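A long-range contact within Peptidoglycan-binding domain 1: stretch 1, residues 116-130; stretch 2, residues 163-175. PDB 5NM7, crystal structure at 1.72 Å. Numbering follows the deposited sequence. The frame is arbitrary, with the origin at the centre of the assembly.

Stretch 1 116-130: LYERHIMYRQLAAAG
Stretch 2, residues 163-175: SASQISGACALEA

Stretch 1 enters as the last two residues of a strand, Leu116 and Tyr117, with phi/psi of -142/120 and -88/135. Glu118, at -118/98, holds the N-cap position, and a helix begins at Arg119, with phi/psi averaging near -64/-40 from Arg119 through Ala128; Gly130 then takes a positive phi of 137°. Stretch 2 begins inside a helix; the chain turns out of helical geometry at Ser168 (-163/118) and resumes as a short helix from Gly169 to Glu174. Ser168 caps this second helix, its OG (chi1 t) accepting a weak hydrogen bond of 3.3 Å from Cys171 N. Ala175, at -90/16, leaves helical geometry.

The break gives the two halves of stretch 2 different relations to helix 119-128. Helix 163-167 runs nearly parallel to it, at 9° and 12.0 Å, whereas helix 169-174 approaches to 8.6 Å at 140°, closer to antiparallel. Register is set by Met122 CA to Ala175 CA, 4.9 Å, and Gln125 CA to Cys171 CA, 5.7 Å. At the closer of these approaches stretch 2 presents a small residue: Ala175 CB, pointing toward stretch 1, lies 3.4 Å from Met122 N and 3.9 Å from Met122 CB.

A backbone hydrogen bond ties the start of one helix to the end of the other: Glu118 N donates to Ala175 O at 2.8 Å and 150°. Beside it, Ile121 (m, m) rests CG2 4.0 Å from Ala175 CB.

Met122 is the knob. Its t, p, t rotamer carries the side chain, which starts sideways, into a hole formed by Ala164, Ile167, Cys171 and Ala172, thereby bridging both helices of stretch 2. Its SD is 3.8 Å from Cys171 CB, while its CE lies 4.1 Å from Ala164 CB, 4.1 Å from Ile167 CB and 4.0 Å from Ala172 CB.

Tyr117 (t, chi2 -98°) also reaches both segments. Its CE2 lies 3.4 Å from Ala164 CB and 4.1 Å from Ala175 CB, and Ala172 O lies at the ring edge; the hydroxyl is hydrogen-bonded elsewhere in the structure.

One turn beyond the knob, Leu126 (m, t) sets CD2 4.1 Å from Ile167 CG2 and 4.3 Å from Cys171 CB. Cys171 (m) directs CB toward stretch 1, with SG 3.6 Å from Gln125 O and 4.2 Å from Ala129 CB.

The polar side-chain link is Gln125 (m, m, chi3 99°) to Glu174 (m, t, chi3 -15°): Gln125 NE2 donates to Glu174 OE1 at 2.8 Å and 160°. It joins residues whose CB atoms both point across the contact, adding a directional bond to the apolar packing.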

# COMPACT_ATOMS: atom_id res chain seq x y z
N LEU A 116 -4.12 8.51 -7.85
CA LEU A 116 -5.40 9.17 -7.82
C LEU A 116 -5.16 10.65 -7.91
O LEU A 116 -4.44 11.23 -7.09
CB LEU A 116 -6.21 8.84 -6.55
CG LEU A 116 -7.70 9.19 -6.60
CD1 LEU A 116 -8.42 8.25 -7.56
CD2 LEU A 116 -8.32 9.08 -5.22
N TYR A 117 -5.72 11.26 -8.95
CA TYR A 117 -5.56 12.68 -9.18
C TYR A 117 -6.66 13.47 -8.45
O TYR A 117 -7.81 13.05 -8.46
CB TYR A 117 -5.58 12.93 -10.69
CG TYR A 117 -5.66 14.40 -11.03
CD1 TYR A 117 -6.87 14.97 -11.34
CD2 TYR A 117 -4.53 15.21 -10.98
CE1 TYR A 117 -6.99 16.31 -11.61
CE2 TYR A 117 -4.63 16.56 -11.25
CZ TYR A 117 -5.86 17.09 -11.57
OH TYR A 117 -6.00 18.44 -11.84
N GLU A 118 -6.26 14.55 -7.76
CA GLU A 118 -7.12 15.30 -6.85
C GLU A 118 -7.28 16.73 -7.37
O GLU A 118 -6.40 17.59 -7.17
CB GLU A 118 -6.51 15.34 -5.45
CG GLU A 118 -6.31 13.97 -4.79
CD GLU A 118 -7.59 13.35 -4.28
OE1 GLU A 118 -8.65 13.94 -4.47
OE2 GLU A 118 -7.51 12.25 -3.68
N ARG A 119 -8.39 16.96 -8.06
CA ARG A 119 -8.65 18.23 -8.72
C ARG A 119 -8.73 19.42 -7.78
O ARG A 119 -8.40 20.54 -8.17
CB ARG A 119 -9.94 18.16 -9.54
CG ARG A 119 -11.19 17.94 -8.72
CD ARG A 119 -12.37 17.86 -9.63
NE ARG A 119 -13.60 17.73 -8.88
CZ ARG A 119 -14.77 17.36 -9.39
NH1 ARG A 119 -14.91 17.11 -10.70
NH2 ARG A 119 -15.81 17.22 -8.57
N HIS A 120 -9.18 19.15 -6.54
CA HIS A 120 -9.20 20.22 -5.51
C HIS A 120 -7.81 20.59 -5.00
O HIS A 120 -7.58 21.75 -4.65
CB HIS A 120 -10.19 19.87 -4.40
CG HIS A 120 -9.72 18.82 -3.47
ND1 HIS A 120 -9.62 17.49 -3.82
CD2 HIS A 120 -9.32 18.90 -2.17
CE1 HIS A 120 -9.15 16.81 -2.79
NE2 HIS A 120 -9.00 17.63 -1.77
N ILE A 121 -6.87 19.64 -5.00
CA ILE A 121 -5.50 19.95 -4.71
C ILE A 121 -4.84 20.65 -5.90
O ILE A 121 -3.98 21.52 -5.72
CB ILE A 121 -4.69 18.70 -4.29
CG1 ILE A 121 -5.35 18.00 -3.08
CG2 ILE A 121 -3.26 19.05 -3.96
CD1 ILE A 121 -5.53 18.88 -1.85
N MET A 122 -5.18 20.24 -7.13
CA MET A 122 -4.67 20.96 -8.31
C MET A 122 -5.06 22.44 -8.22
O MET A 122 -4.19 23.31 -8.38
CB MET A 122 -5.22 20.39 -9.61
CG MET A 122 -4.62 21.05 -10.86
SD MET A 122 -2.90 20.68 -11.07
CE MET A 122 -2.67 21.10 -12.81
N TYR A 123 -6.33 22.69 -7.96
CA TYR A 123 -6.85 24.04 -7.73
C TYR A 123 -5.95 24.81 -6.74
O TYR A 123 -5.49 25.93 -7.01
CB TYR A 123 -8.28 23.96 -7.20
CG TYR A 123 -8.90 25.31 -6.94
CD1 TYR A 123 -9.28 26.14 -8.01
CD2 TYR A 123 -9.09 25.78 -5.64
CE1 TYR A 123 -9.84 27.40 -7.79
CE2 TYR A 123 -9.66 27.02 -5.41
CZ TYR A 123 -10.03 27.83 -6.48
OH TYR A 123 -10.59 29.06 -6.26
N ARG A 124 -5.65 24.15 -5.63
CA ARG A 124 -4.83 24.72 -4.57
C ARG A 124 -3.39 25.02 -5.02
O ARG A 124 -2.84 26.08 -4.70
CB ARG A 124 -4.83 23.74 -3.40
CG ARG A 124 -4.70 24.34 -2.03
CD ARG A 124 -4.87 23.25 -0.96
NE ARG A 124 -4.00 23.64 0.14
CZ ARG A 124 -4.29 24.57 1.06
NH1 ARG A 124 -5.47 25.18 1.10
NH2 ARG A 124 -3.38 24.86 1.99
N GLN A 125 -2.78 24.09 -5.75
CA GLN A 125 -1.39 24.23 -6.17
C GLN A 125 -1.21 25.29 -7.25
O GLN A 125 -0.16 25.96 -7.30
CB GLN A 125 -0.79 22.88 -6.63
CG GLN A 125 -0.76 21.81 -5.55
CD GLN A 125 -0.01 22.25 -4.29
OE1 GLN A 125 -0.62 22.66 -3.31
NE2 GLN A 125 1.31 22.20 -4.35
N LEU A 126 -2.22 25.43 -8.11
CA LEU A 126 -2.23 26.47 -9.14
C LEU A 126 -2.34 27.88 -8.52
O LEU A 126 -1.62 28.80 -8.93
CB LEU A 126 -3.38 26.24 -10.13
CG LEU A 126 -3.26 25.02 -11.05
CD1 LEU A 126 -4.60 24.67 -11.69
CD2 LEU A 126 -2.20 25.25 -12.10
N ALA A 127 -3.23 28.03 -7.54
CA ALA A 127 -3.37 29.29 -6.79
C ALA A 127 -2.06 29.71 -6.12
O ALA A 127 -1.59 30.83 -6.30
CB ALA A 127 -4.48 29.16 -5.75
N ALA A 128 -1.45 28.78 -5.39
CA ALA A 128 -0.14 28.99 -4.75
C ALA A 128 1.02 29.26 -5.72
O ALA A 128 2.00 29.91 -5.37
CB ALA A 128 0.20 27.82 -3.85
N ALA A 129 0.92 28.74 -6.95
CA ALA A 129 1.91 29.00 -8.00
C ALA A 129 1.74 30.36 -8.71
O ALA A 129 2.58 30.73 -9.54
CB ALA A 129 1.92 27.85 -9.01
N GLY A 130 0.65 31.07 -8.41
CA GLY A 130 0.50 32.48 -8.78
C GLY A 130 -0.89 32.78 -9.32
O GLY A 130 -1.89 32.55 -8.63
N SER A 163 -3.95 15.25 -18.80
CA SER A 163 -4.67 16.51 -19.09
C SER A 163 -4.28 17.60 -18.12
O SER A 163 -3.94 18.72 -18.52
CB SER A 163 -6.16 16.32 -19.13
OG SER A 163 -6.53 15.27 -19.99
N ALA A 164 -4.29 17.27 -16.83
CA ALA A 164 -3.80 18.22 -15.84
C ALA A 164 -2.36 18.66 -16.08
O ALA A 164 -2.04 19.85 -15.87
CB ALA A 164 -3.93 17.61 -14.45
N SER A 165 -1.51 17.75 -16.52
CA SER A 165 -0.11 18.02 -16.75
C SER A 165 0.11 19.10 -17.84
O SER A 165 1.09 19.84 -17.80
CB SER A 165 0.64 16.77 -17.14
OG SER A 165 0.79 15.93 -16.01
N GLN A 166 -0.82 19.16 -18.78
CA GLN A 166 -0.79 20.17 -19.85
C GLN A 166 -1.17 21.56 -19.34
O GLN A 166 -0.88 22.56 -19.99
CB GLN A 166 -1.66 19.74 -21.04
CG GLN A 166 -1.06 18.55 -21.77
CD GLN A 166 0.40 18.71 -22.20
OE1 GLN A 166 0.81 19.77 -22.70
NE2 GLN A 166 1.20 17.66 -22.00
N ILE A 167 -1.81 21.64 -18.17
CA ILE A 167 -2.02 22.92 -17.47
C ILE A 167 -0.76 23.33 -16.69
O ILE A 167 -0.29 24.47 -16.82
CB ILE A 167 -3.22 22.87 -16.52
CG1 ILE A 167 -4.48 22.44 -17.29
CG2 ILE A 167 -3.42 24.22 -15.85
CD1 ILE A 167 -5.66 22.13 -16.41
N SER A 168 -0.23 22.41 -15.90
CA SER A 168 1.03 22.60 -15.22
C SER A 168 1.55 21.25 -14.74
O SER A 168 0.90 20.61 -13.92
CB SER A 168 0.85 23.52 -14.00
OG SER A 168 1.98 23.38 -13.16
N GLY A 169 2.71 20.86 -15.26
CA GLY A 169 3.28 19.53 -15.02
C GLY A 169 3.60 19.30 -13.57
O GLY A 169 3.16 18.31 -13.00
N ALA A 170 4.30 20.25 -12.95
CA ALA A 170 4.66 20.12 -11.55
C ALA A 170 3.44 20.09 -10.65
O ALA A 170 3.34 19.23 -9.75
CB ALA A 170 5.61 21.24 -11.12
N CYS A 171 2.50 21.02 -10.87
CA CYS A 171 1.29 21.09 -10.06
C CYS A 171 0.45 19.82 -10.13
O CYS A 171 -0.08 19.33 -9.11
CB CYS A 171 0.45 22.30 -10.44
SG CYS A 171 1.19 23.84 -9.82
N ALA A 172 0.32 19.28 -11.35
CA ALA A 172 -0.48 18.07 -11.55
C ALA A 172 0.09 16.89 -10.77
O ALA A 172 -0.68 16.14 -10.16
CB ALA A 172 -0.58 17.71 -13.03
N LEU A 173 1.41 16.73 -10.78
CA LEU A 173 2.08 15.63 -10.04
C LEU A 173 1.93 15.85 -8.55
O LEU A 173 1.69 14.90 -7.81
CB LEU A 173 3.54 15.53 -10.41
CG LEU A 173 3.85 15.24 -11.90
CD1 LEU A 173 5.35 15.31 -12.14
CD2 LEU A 173 3.30 13.92 -12.41
N GLU A 174 2.05 17.10 -8.12
CA GLU A 174 1.79 17.47 -6.71
C GLU A 174 0.36 17.17 -6.22
O GLU A 174 0.16 16.83 -5.05
CB GLU A 174 2.15 18.95 -6.49
CG GLU A 174 3.65 19.20 -6.53
CD GLU A 174 4.01 20.67 -6.33
OE1 GLU A 174 3.11 21.52 -6.44
OE2 GLU A 174 5.17 20.93 -6.02
N ALA A 175 -0.63 17.28 -7.12
CA ALA A 175 -2.02 17.04 -6.86
C ALA A 175 -2.42 15.58 -7.09
O ALA A 175 -3.63 15.28 -7.14
CB ALA A 175 -2.86 17.90 -7.77